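Local structure of extracellular ligand-binding receptor (Rhodopseudomonas palustris, 4EYQ) at residues 77-82 with 99-104. The protein probably serves as a periplasmic solute-binding protein that captures aromatic acids, here 4-hydroxyphenylpyruvate and caffeic acid, for uptake. Sequence-based numbering, arbitrary orientation.
Sequences SVTPPT and LAPLPV. With ENO (3-(4-hydroxy-phenyl)pyruvic acid), chain B; DHC (caffeic acid), chain C.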
ATOM      1  N   SER A  77       5.080  -3.032  -5.773  1.00 20.05           N
ATOM      2  CA  SER A  77       5.003  -1.786  -5.007  1.00 20.64           C
ATOM      3  C   SER A  77       3.896  -0.863  -5.462  1.00 19.76           C
ATOM      4  O   SER A  77       3.472   0.041  -4.711  1.00 20.54           O
ATOM      5  CB  SER A  77       6.325  -1.047  -5.085  1.00 20.11           C
ATOM      6  OG  SER A  77       7.307  -1.844  -4.493  1.00 21.65           O
ATOM      7  N   VAL A  78       3.443  -1.077  -6.694  1.00 19.29           N
ATOM      8  CA  VAL A  78       2.368  -0.280  -7.244  1.00 20.10           C
ATOM      9  C   VAL A  78       1.358  -1.195  -7.904  1.00 18.49           C
ATOM     10  O   VAL A  78       1.640  -2.368  -8.137  1.00 19.26           O
ATOM     11  CB  VAL A  78       2.890   0.839  -8.189  1.00 21.44           C
ATOM     12  CG1 VAL A  78       3.613   1.930  -7.371  1.00 21.21           C
ATOM     13  CG2 VAL A  78       3.787   0.272  -9.294  1.00 22.22           C
ATOM     14  N   THR A  79       0.177  -0.671  -8.188  1.00 19.40           N
ATOM     15  CA  THR A  79      -0.959  -1.513  -8.584  1.00 21.28           C
ATOM     16  C   THR A  79      -0.767  -2.304  -9.908  1.00 22.56           C
ATOM     17  O   THR A  79      -1.006  -3.502  -9.930  1.00 23.41           O
ATOM     18  CB  THR A  79      -2.270  -0.708  -8.571  1.00 22.02           C
ATOM     19  OG1 THR A  79      -2.471  -0.166  -7.249  1.00 21.78           O
ATOM     20  CG2 THR A  79      -3.442  -1.563  -8.978  1.00 21.62           C
ATOM     21  N   PRO A  80      -0.348  -1.642 -11.010  1.00 25.52           N
ATOM     22  CA  PRO A  80      -0.269  -2.461 -12.267  1.00 24.94           C
ATOM     23  C   PRO A  80       0.627  -3.723 -12.230  1.00 22.79           C
ATOM     24  O   PRO A  80       0.145  -4.800 -12.608  1.00 22.70           O
ATOM     25  CB  PRO A  80       0.130  -1.441 -13.354  1.00 25.61           C
ATOM     26  CG  PRO A  80      -0.222  -0.104 -12.750  1.00 26.59           C
ATOM     27  CD  PRO A  80      -0.032  -0.221 -11.258  1.00 23.92           C
ATOM     28  N   PRO A  81       1.888  -3.631 -11.731  1.00 22.39           N
ATOM     29  CA  PRO A  81       2.637  -4.878 -11.569  1.00 22.28           C
ATOM     30  C   PRO A  81       2.076  -5.843 -10.509  1.00 22.47           C
ATOM     31  O   PRO A  81       2.288  -7.061 -10.623  1.00 19.56           O
ATOM     32  CB  PRO A  81       4.026  -4.404 -11.115  1.00 22.28           C
ATOM     33  CG  PRO A  81       3.825  -3.046 -10.569  1.00 22.35           C
ATOM     34  CD  PRO A  81       2.737  -2.456 -11.431  1.00 23.62           C
ATOM     35  N   THR A  82       1.386  -5.317  -9.490  1.00 20.39           N
ATOM     36  CA  THR A  82       0.756  -6.183  -8.469  1.00 18.82           C
ATOM     37  C   THR A  82      -0.373  -7.029  -9.093  1.00 17.67           C
ATOM     38  O   THR A  82      -0.494  -8.230  -8.813  1.00 16.71           O
ATOM     39  CB  THR A  82       0.297  -5.352  -7.260  1.00 18.59           C
ATOM     40  OG1 THR A  82       1.445  -4.704  -6.695  1.00 19.24           O
ATOM     41  CG2 THR A  82      -0.357  -6.208  -6.175  1.00 16.64           C
ATOM     42  N   LEU A  99       1.775  -6.041  -2.000  1.00 19.76           N
ATOM     43  CA  LEU A  99       2.268  -4.866  -1.248  1.00 19.48           C
ATOM     44  C   LEU A  99       1.701  -3.535  -1.782  1.00 19.76           C
ATOM     45  O   LEU A  99       2.082  -2.462  -1.318  1.00 24.38           O
ATOM     46  CB  LEU A  99       3.805  -4.855  -1.172  1.00 18.76           C
ATOM     47  CG  LEU A  99       4.459  -6.105  -0.549  1.00 18.97           C
ATOM     48  CD1 LEU A  99       5.974  -5.959  -0.581  1.00 20.35           C
ATOM     49  CD2 LEU A  99       3.959  -6.401   0.890  1.00 17.06           C
ATOM     50  N   ALA A 100       0.779  -3.611  -2.738  1.00 18.03           N
ATOM     51  CA  ALA A 100       0.081  -2.459  -3.283  1.00 19.97           C
ATOM     52  C   ALA A 100      -1.386  -2.828  -3.356  1.00 22.09           C
ATOM     53  O   ALA A 100      -1.696  -4.013  -3.466  1.00 21.53           O
ATOM     54  CB  ALA A 100       0.585  -2.132  -4.690  1.00 18.85           C
ATOM     55  N   PRO A 101      -2.303  -1.831  -3.331  1.00 23.56           N
ATOM     56  CA  PRO A 101      -3.727  -2.156  -3.485  1.00 24.48           C
ATOM     57  C   PRO A 101      -3.977  -2.862  -4.824  1.00 29.10           C
ATOM     58  O   PRO A 101      -3.203  -2.685  -5.775  1.00 30.52           O
ATOM     59  CB  PRO A 101      -4.418  -0.776  -3.472  1.00 26.71           C
ATOM     60  CG  PRO A 101      -3.422   0.140  -2.830  1.00 26.68           C
ATOM     61  CD  PRO A 101      -2.075  -0.380  -3.213  1.00 25.19           C
ATOM     62  N   LEU A 102      -5.009  -3.689  -4.911  1.00 27.55           N
ATOM     63  CA  LEU A 102      -5.447  -4.114  -6.243  1.00 28.62           C
ATOM     64  C   LEU A 102      -6.888  -4.534  -6.272  1.00 28.06           C
ATOM     65  O   LEU A 102      -7.438  -4.900  -5.236  1.00 28.28           O
ATOM     66  CB  LEU A 102      -4.571  -5.236  -6.790  1.00 29.93           C
ATOM     67  CG  LEU A 102      -4.839  -6.674  -6.347  1.00 25.28           C
ATOM     68  CD1 LEU A 102      -4.214  -7.576  -7.406  1.00 21.97           C
ATOM     69  CD2 LEU A 102      -4.224  -6.839  -4.996  1.00 20.91           C
ATOM     70  N   PRO A 103      -7.503  -4.498  -7.461  1.00 26.22           N
ATOM     71  CA  PRO A 103      -8.842  -5.055  -7.589  1.00 27.24           C
ATOM     72  C   PRO A 103      -8.771  -6.587  -7.423  1.00 26.95           C
ATOM     73  O   PRO A 103      -8.257  -7.280  -8.306  1.00 24.92           O
ATOM     74  CB  PRO A 103      -9.257  -4.681  -9.015  1.00 27.72           C
ATOM     75  CG  PRO A 103      -8.011  -4.314  -9.735  1.00 29.98           C
ATOM     76  CD  PRO A 103      -6.970  -3.966  -8.723  1.00 25.63           C
ATOM     77  N   VAL A 104      -9.263  -7.096  -6.294  1.00 25.55           N
ATOM     78  CA  VAL A 104      -9.298  -8.533  -6.062  1.00 23.76           C
ATOM     79  C   VAL A 104     -10.592  -9.056  -6.661  1.00 25.44           C
ATOM     80  O   VAL A 104     -11.633  -8.976  -6.046  1.00 28.11           O
ATOM     81  CB  VAL A 104      -9.233  -8.862  -4.556  1.00 24.37           C
ATOM     82  CG1 VAL A 104      -9.262 -10.387  -4.334  1.00 23.33           C
ATOM     83  CG2 VAL A 104      -7.963  -8.264  -3.953  1.00 24.86           C
TER
HETATM   84  O4  ENO B 401      -0.779   1.096  -5.418  0.50 22.29           O
HETATM   85  C9  ENO B 401       1.267   1.641  -2.472  0.50 20.70           C
HETATM   86  C8  ENO B 401       1.036   1.303  -1.150  0.50 20.63           C
HETATM   87  C7  ENO B 401      -0.108   1.759  -0.508  0.50 23.76           C
HETATM   88  C6  ENO B 401      -1.047   2.548  -1.170  0.50 19.41           C
HETATM   89  C5  ENO B 401      -0.797   2.886  -2.500  0.50 20.63           C
HETATM   90  C4  ENO B 401       0.351   2.430  -3.156  0.50 22.07           C
HETATM   91  O3  ENO B 401      -0.300   1.399   0.785  0.50 28.36           O
HETATM   92  C3  ENO B 401       0.640   2.820  -4.599  0.50 21.15           C
HETATM   93  C2  ENO B 401      -0.111   2.083  -5.671  0.50 22.83           C
HETATM   94  C1  ENO B 401      -0.007   2.585  -7.045  0.50 23.05           C
HETATM   95  O2  ENO B 401      -0.672   2.031  -7.943  0.50 21.81           O
HETATM   96  O1  ENO B 401       0.734   3.569  -7.300  0.50 23.12           O
HETATM   97  C1  DHC C 402      -0.130   2.850  -7.028  0.50 23.94           C
HETATM   98  O1  DHC C 402       0.608   3.820  -7.339  0.50 23.94           O
HETATM   99  C2  DHC C 402      -0.519   2.616  -5.617  0.50 20.30           C
HETATM  100  C3  DHC C 402       0.375   2.747  -4.657  0.50 19.99           C
HETATM  101  C1' DHC C 402       0.034   2.516  -3.230  0.50 21.89           C
HETATM  102  C2' DHC C 402       0.936   1.780  -2.486  0.50 21.51           C
HETATM  103  C3' DHC C 402       0.685   1.544  -1.150  0.50 22.61           C
HETATM  104  C4' DHC C 402      -0.558   2.076  -0.531  0.50 22.99           C
HETATM  105  C5' DHC C 402      -1.456   2.797  -1.307  0.50 17.00           C
HETATM  106  C6' DHC C 402      -1.146   3.013  -2.652  0.50 20.56           C
HETATM  107  O4' DHC C 402      -0.817   1.846   0.783  0.50 28.84           O
HETATM  108  O3' DHC C 402       1.590   0.825  -0.443  0.50 23.54           O
HETATM  109  O2  DHC C 402      -0.561   2.061  -7.895  0.50 22.24           O
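Ala100 packs its methyl under the first turn of helix 79-92, at the ligand cleft of this two-lobed periplasmic binding protein fold. Its CB lies 3.4 Å from Val78 C and equally close to Thr82 OG1, the tight heart of the contact. Thr82 OG1 in turn bonds Val78 O at 2.8 Å, coming in from above the carbonyl plane, so that this oxygen accepts from both the backbone N and the hydroxyl of Thr82. With OG1 of Thr82 beside the backbone N (chi1 -60°), CG2 falls anti to that N and meets Leu102 CD2, 4.1 Å off. A valine in place of Thr82 would probably leave Val78 O without its second donor and the N-cap turn less firmly held. Farther out the fit is looser: Pro103 CD, on a partly exposed residue, comes only within 4.3 Å of Thr79 CG2. On the cleft side the two segments meet the ligands, modelled as overlapping 4-hydroxyphenylpyruvate and caffeate, both also hydrogen-bonded to Arg174. Pro101 lays its ring carbon CG against caffeate C5' at 3.6 Å. At the helix start, Thr79 N donates almost straight to carboxylate O2 of 4-hydroxyphenylpyruvate, 2.8 Å away at 164°.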